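Local coordinates for protein transcriptional regulator (LacI family) (Clostridium acetobutylicum ATCC 824, PDB 3G85) that probably binds cis-regulatory DNA and controls transcription, as LacI-family regulators do, through a helix-turn-helix head joined to a periplasmic-binding-protein-like domain, at residues N170-G175 with I199-I204; I133-L138 with F193-S198. All coordinates share one frame; numbering follows the deposited sequence.

Interaction 1 (N170-G175 with I199-I204); sequences NSIHGG and IALGVI
Ile-199 O is approached from two helices at once. Within its own helix it accepts the regular bond from Val-203 N, at 2.9 Å, and from across the contact Gly-175 CA lies 3.4 Å from Ile-199 O in a CA-H...O contact. A second such contact runs the other way, Gly-202 CA standing 3.3 Å from Ile-172 O with an angle of 143° at the hydrogen. Glycine suits both positions because a CB on either one would point into the partner helix and clash with these carbonyls. The backbones are therefore in direct van der Waals contact, with Gly-175 CA 3.9 Å from Ile-199 CA. Branched aliphatic residues flank the glycines. Ile-172 holds CG2 anti to its backbone N, and that methyl rests 3.6 Å from Gly-202 CA; its CD1 meets Leu-201 CD1 more loosely. Val-203 sets CG2 against Gly-175 O. At the start of helix 172-182, Ser-171 is the N-cap, and its OG accepts from Gly-174 N at 2.9 Å. Both helices lie on one face of the mixed sheet, Ile-199 and Val-203 touching strand 131-134. With no conventional hydrogen bond between the segments, their join depends on shape and close approach.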
loop_
_atom_site.group_PDB
_atom_site.type_symbol
_atom_site.label_atom_id
_atom_site.label_comp_id
_atom_site.label_asym_id
_atom_site.label_seq_id
_atom_site.Cartn_x
_atom_site.Cartn_y
_atom_site.Cartn_z
ATOM N N ASN A 170 8.680 8.814 3.159
ATOM C CA ASN A 170 8.131 8.149 1.996
ATOM C C ASN A 170 8.126 9.082 0.788
ATOM O O ASN A 170 7.068 9.632 0.416
ATOM C CB ASN A 170 6.733 7.602 2.239
ATOM C CG ASN A 170 6.280 6.660 1.134
ATOM O OD1 ASN A 170 6.998 6.412 0.150
ATOM N ND2 ASN A 170 5.079 6.133 1.287
ATOM N N SER A 171 9.294 9.247 0.178
ATOM C CA SER A 171 9.416 10.078 -1.036
ATOM C C SER A 171 10.701 9.657 -1.715
ATOM O O SER A 171 11.516 8.916 -1.103
ATOM C CB SER A 171 9.459 11.570 -0.689
ATOM O OG SER A 171 10.633 11.890 0.048
ATOM N N ILE A 172 10.890 10.098 -2.958
ATOM C CA ILE A 172 12.140 9.822 -3.633
ATOM C C ILE A 172 13.301 10.479 -2.864
ATOM O O ILE A 172 14.363 9.856 -2.640
ATOM C CB ILE A 172 12.101 10.248 -5.107
ATOM C CG1 ILE A 172 11.005 9.435 -5.838
ATOM C CG2 ILE A 172 13.466 9.987 -5.794
ATOM C CD1 ILE A 172 10.911 9.757 -7.304
ATOM N N HIS A 173 13.111 11.732 -2.460
ATOM C CA HIS A 173 14.156 12.405 -1.629
ATOM C C HIS A 173 14.428 11.635 -0.335
ATOM O O HIS A 173 15.578 11.524 0.103
ATOM C CB HIS A 173 13.780 13.873 -1.344
ATOM C CG HIS A 173 14.825 14.624 -0.577
ATOM N ND1 HIS A 173 16.171 14.589 -0.906
ATOM C CD2 HIS A 173 14.731 15.418 0.517
ATOM C CE1 HIS A 173 16.856 15.340 -0.060
ATOM N NE2 HIS A 173 16.004 15.858 0.813
ATOM N N GLY A 174 13.381 11.098 0.287
ATOM C CA GLY A 174 13.556 10.242 1.467
ATOM C C GLY A 174 14.419 9.015 1.179
ATOM O O GLY A 174 15.245 8.633 2.007
ATOM N N GLY A 175 14.225 8.391 0.013
ATOM C CA GLY A 175 15.042 7.257 -0.413
ATOM C C GLY A 175 16.488 7.675 -0.632
ATOM O O GLY A 175 17.426 6.921 -0.319
ATOM N N ILE A 199 10.785 5.150 -2.225
ATOM C CA ILE A 199 12.020 4.977 -1.490
ATOM C C ILE A 199 13.031 4.283 -2.391
ATOM O O ILE A 199 14.196 4.707 -2.494
ATOM C CB ILE A 199 11.757 4.215 -0.167
ATOM C CG1 ILE A 199 11.112 5.161 0.871
ATOM C CG2 ILE A 199 13.047 3.555 0.353
ATOM C CD1 ILE A 199 10.690 4.458 2.115
ATOM N N ALA A 200 12.606 3.216 -3.055
ATOM C CA ALA A 200 13.511 2.456 -3.939
ATOM C C ALA A 200 14.059 3.297 -5.090
ATOM O O ALA A 200 15.238 3.187 -5.456
ATOM C CB ALA A 200 12.785 1.217 -4.485
ATOM N N LEU A 201 13.226 4.164 -5.647
ATOM C CA LEU A 201 13.691 5.022 -6.747
ATOM C C LEU A 201 14.773 6.010 -6.287
ATOM O O LEU A 201 15.770 6.227 -7.003
ATOM C CB LEU A 201 12.536 5.791 -7.377
ATOM C CG LEU A 201 11.549 4.893 -8.136
ATOM C CD1 LEU A 201 10.331 5.754 -8.530
ATOM C CD2 LEU A 201 12.227 4.132 -9.339
ATOM N N GLY A 202 14.612 6.537 -5.082
ATOM C CA GLY A 202 15.624 7.415 -4.488
ATOM C C GLY A 202 16.926 6.661 -4.205
ATOM O O GLY A 202 18.031 7.185 -4.435
ATOM N N VAL A 203 16.788 5.450 -3.675
ATOM C CA VAL A 203 17.956 4.585 -3.397
ATOM C C VAL A 203 18.784 4.330 -4.665
ATOM O O VAL A 203 20.000 4.512 -4.689
ATOM C CB VAL A 203 17.545 3.266 -2.767
ATOM C CG1 VAL A 203 18.765 2.272 -2.780
ATOM C CG2 VAL A 203 16.948 3.477 -1.355
ATOM N N ILE A 204 18.118 3.954 -5.743
ATOM C CA ILE A 204 18.800 3.675 -6.993
ATOM C C ILE A 204 19.472 4.941 -7.542
ATOM O O ILE A 204 20.556 4.828 -8.158
ATOM C CB ILE A 204 17.816 3.035 -7.994
ATOM C CG1 ILE A 204 17.568 1.597 -7.589
ATOM C CG2 ILE A 204 18.321 3.082 -9.416
ATOM C CD1 ILE A 204 16.190 1.159 -8.014
#

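Interaction 2 (I133-L138 with F193-S198); sequences ILTESL and FCNSDS
The side-chain amide of Asn-195 pairs with the backbone of Thr-135 through both of its ends. OD1 of Asn-195 accepts from Thr-135 N at 2.9 Å, with that donor tilted 23° from the carbonyl plane. Asn-195 ND2 gives a nearly straight bond of 3.1 Å to Thr-135 O, on a lone pair of that carbonyl and in the plane of the amide. Asparagine suits the place because it offers an acceptor and a donor on one short flat group, which together answer the N-H and C=O of a single residue. The two bonds fix the rotation of the amide and show which end is oxygen. Asn-195 has CG between its backbone N and carbonyl carbon (chi1 75°), which turns the amide toward residues 134-135. Leu-134 CD2 packs 3.6 Å from Asn-195 CB, the two side chains crossing at about a right angle. Thr-135 CG2 also presses on Asn-195 OD1, at 3.2 Å.

Behind this amide pair the strands 131-134 and 191-194 run parallel, neighbours in the sheet of one lobe of the periplasmic-binding-protein-like fold. Ile-133 N bonds to Phe-193 O at 2.9 Å, and Asn-195 N returns to Ile-133 O at 3.2 Å; the side-chain amide continues the pairing beyond the last backbone bond of the two segments.

Leu-134 CD2 also meets Phe-193 CE2, 3.9 Å away, in an oblique approach. Phe-193 in turn stacks on Phe-149 of helix 140-155, whose Asn-146 touches both Leu-134 and Asn-195. Ile-133 and Cys-194 point to the sheet face packed by Ile-199 of helix 197-209, where apolar groups suit the interior. Next in the chain after Asn-195, Ser-196 is the N-cap of that helix, its OG bonded to Ile-199 N.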
loop_
_atom_site.group_PDB
_atom_site.type_symbol
_atom_site.label_atom_id
_atom_site.label_comp_id
_atom_site.label_asym_id
_atom_site.label_seq_id
_atom_site.Cartn_x
_atom_site.Cartn_y
_atom_site.Cartn_z
ATOM N N ILE A 133 14.807 -0.505 4.325
ATOM C CA ILE A 133 14.552 0.905 4.487
ATOM C C ILE A 133 13.046 1.057 4.536
ATOM O O ILE A 133 12.344 0.706 3.566
ATOM C CB ILE A 133 15.142 1.714 3.331
ATOM C CG1 ILE A 133 16.688 1.573 3.314
ATOM C CG2 ILE A 133 14.734 3.176 3.435
ATOM C CD1 ILE A 133 17.305 2.231 2.089
ATOM N N LEU A 134 12.571 1.566 5.670
ATOM C CA LEU A 134 11.158 1.587 5.997
ATOM C C LEU A 134 10.670 2.961 6.333
ATOM O O LEU A 134 11.150 3.601 7.290
ATOM C CB LEU A 134 10.887 0.674 7.195
ATOM C CG LEU A 134 11.329 -0.792 7.050
ATOM C CD1 LEU A 134 11.161 -1.524 8.398
ATOM C CD2 LEU A 134 10.599 -1.556 5.931
ATOM N N THR A 135 9.671 3.398 5.585
ATOM C CA THR A 135 8.878 4.522 6.001
ATOM C C THR A 135 7.871 4.093 7.100
ATOM O O THR A 135 7.416 2.938 7.133
ATOM C CB THR A 135 8.193 5.150 4.805
ATOM O OG1 THR A 135 7.600 6.393 5.206
ATOM C CG2 THR A 135 7.121 4.185 4.188
ATOM N N GLU A 136 7.558 5.004 8.022
ATOM C CA GLU A 136 6.727 4.645 9.191
ATOM C C GLU A 136 5.359 4.070 8.783
ATOM O O GLU A 136 4.745 4.530 7.814
ATOM C CB GLU A 136 6.535 5.862 10.110
ATOM C CG GLU A 136 5.634 6.942 9.491
ATOM C CD GLU A 136 5.358 8.108 10.444
ATOM O OE1 GLU A 136 5.245 7.875 11.685
ATOM O OE2 GLU A 136 5.251 9.244 9.932
ATOM N N SER A 137 4.907 3.055 9.505
ATOM C CA SER A 137 3.641 2.405 9.182
ATOM C C SER A 137 2.475 3.335 9.465
ATOM O O SER A 137 2.334 3.856 10.569
ATOM C CB SER A 137 3.477 1.099 9.948
ATOM O OG SER A 137 4.565 0.233 9.697
ATOM N N LEU A 138 1.664 3.581 8.447
ATOM C CA LEU A 138 0.466 4.400 8.636
ATOM C C LEU A 138 -0.711 3.584 9.132
ATOM O O LEU A 138 -1.756 4.146 9.432
ATOM C CB LEU A 138 0.088 5.115 7.344
ATOM C CG LEU A 138 1.165 6.088 6.855
ATOM C CD1 LEU A 138 0.627 6.771 5.612
ATOM C CD2 LEU A 138 1.544 7.087 7.952
ATOM N N PHE A 193 15.347 -4.552 1.111
ATOM C CA PHE A 193 13.904 -4.395 1.030
ATOM C C PHE A 193 13.514 -2.929 1.260
ATOM O O PHE A 193 13.901 -2.326 2.262
ATOM C CB PHE A 193 13.257 -5.284 2.085
ATOM C CG PHE A 193 11.761 -5.138 2.200
ATOM C CD1 PHE A 193 10.920 -5.590 1.165
ATOM C CD2 PHE A 193 11.203 -4.617 3.356
ATOM C CE1 PHE A 193 9.538 -5.517 1.292
ATOM C CE2 PHE A 193 9.781 -4.527 3.495
ATOM C CZ PHE A 193 8.970 -4.973 2.447
ATOM N N CYS A 194 12.737 -2.358 0.344
ATOM C CA CYS A 194 12.193 -1.002 0.570
ATOM C C CYS A 194 10.687 -1.113 0.669
ATOM O O CYS A 194 10.068 -1.719 -0.196
ATOM C CB CYS A 194 12.548 -0.056 -0.576
ATOM S SG CYS A 194 14.330 0.189 -0.834
ATOM N N ASN A 195 10.093 -0.547 1.699
ATOM C CA ASN A 195 8.645 -0.741 1.853
ATOM C C ASN A 195 7.834 0.296 1.065
ATOM O O ASN A 195 6.615 0.411 1.253
ATOM C CB ASN A 195 8.212 -0.871 3.343
ATOM C CG ASN A 195 8.211 0.457 4.101
ATOM O OD1 ASN A 195 8.782 1.443 3.659
ATOM N ND2 ASN A 195 7.551 0.478 5.272
ATOM N N SER A 196 8.508 1.050 0.194
ATOM C CA SER A 196 7.780 1.819 -0.836
ATOM C C SER A 196 8.645 1.915 -2.089
ATOM O O SER A 196 9.896 1.910 -2.016
ATOM C CB SER A 196 7.338 3.211 -0.332
ATOM O OG SER A 196 8.270 4.220 -0.654
ATOM N N ASP A 197 7.987 1.982 -3.242
ATOM C CA ASP A 197 8.714 2.159 -4.501
ATOM C C ASP A 197 9.350 3.539 -4.607
ATOM O O ASP A 197 10.415 3.648 -5.214
ATOM C CB ASP A 197 7.819 1.928 -5.716
ATOM C CG ASP A 197 6.637 2.882 -5.731
ATOM O OD1 ASP A 197 5.806 2.778 -4.807
ATOM O OD2 ASP A 197 6.593 3.785 -6.612
ATOM N N SER A 198 8.774 4.574 -3.991
ATOM C CA SER A 198 9.391 5.912 -4.044
ATOM C C SER A 198 10.745 5.867 -3.343
ATOM O O SER A 198 11.719 6.458 -3.791
ATOM C CB SER A 198 8.517 6.972 -3.351
ATOM O OG SER A 198 7.369 7.215 -4.138
#

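Overall arrangement
From the N terminus, residues 133-138 come first; 54 residues follow, through helix 140-155, strand 165-167 and helix 172-182, before interaction 2 closes the loop with 193-198. Residues 170-175 lie inside that loop but find their partner, 199-204, just beyond it, so the two interactions cross; interaction 1 spans 23 residues, among them strand 191-194. Interaction 2 joins two neighbouring strands, whereas interaction 1 joins two helices on one face of the same sheet. They meet directly: Asn-170 OD1 probably hydrogen-bonds Ser-196 OG, and Ile-199 and Val-203 pack on Ile-133. Helix 197-209 starts in segment 193-198 and carries one side of interaction 1.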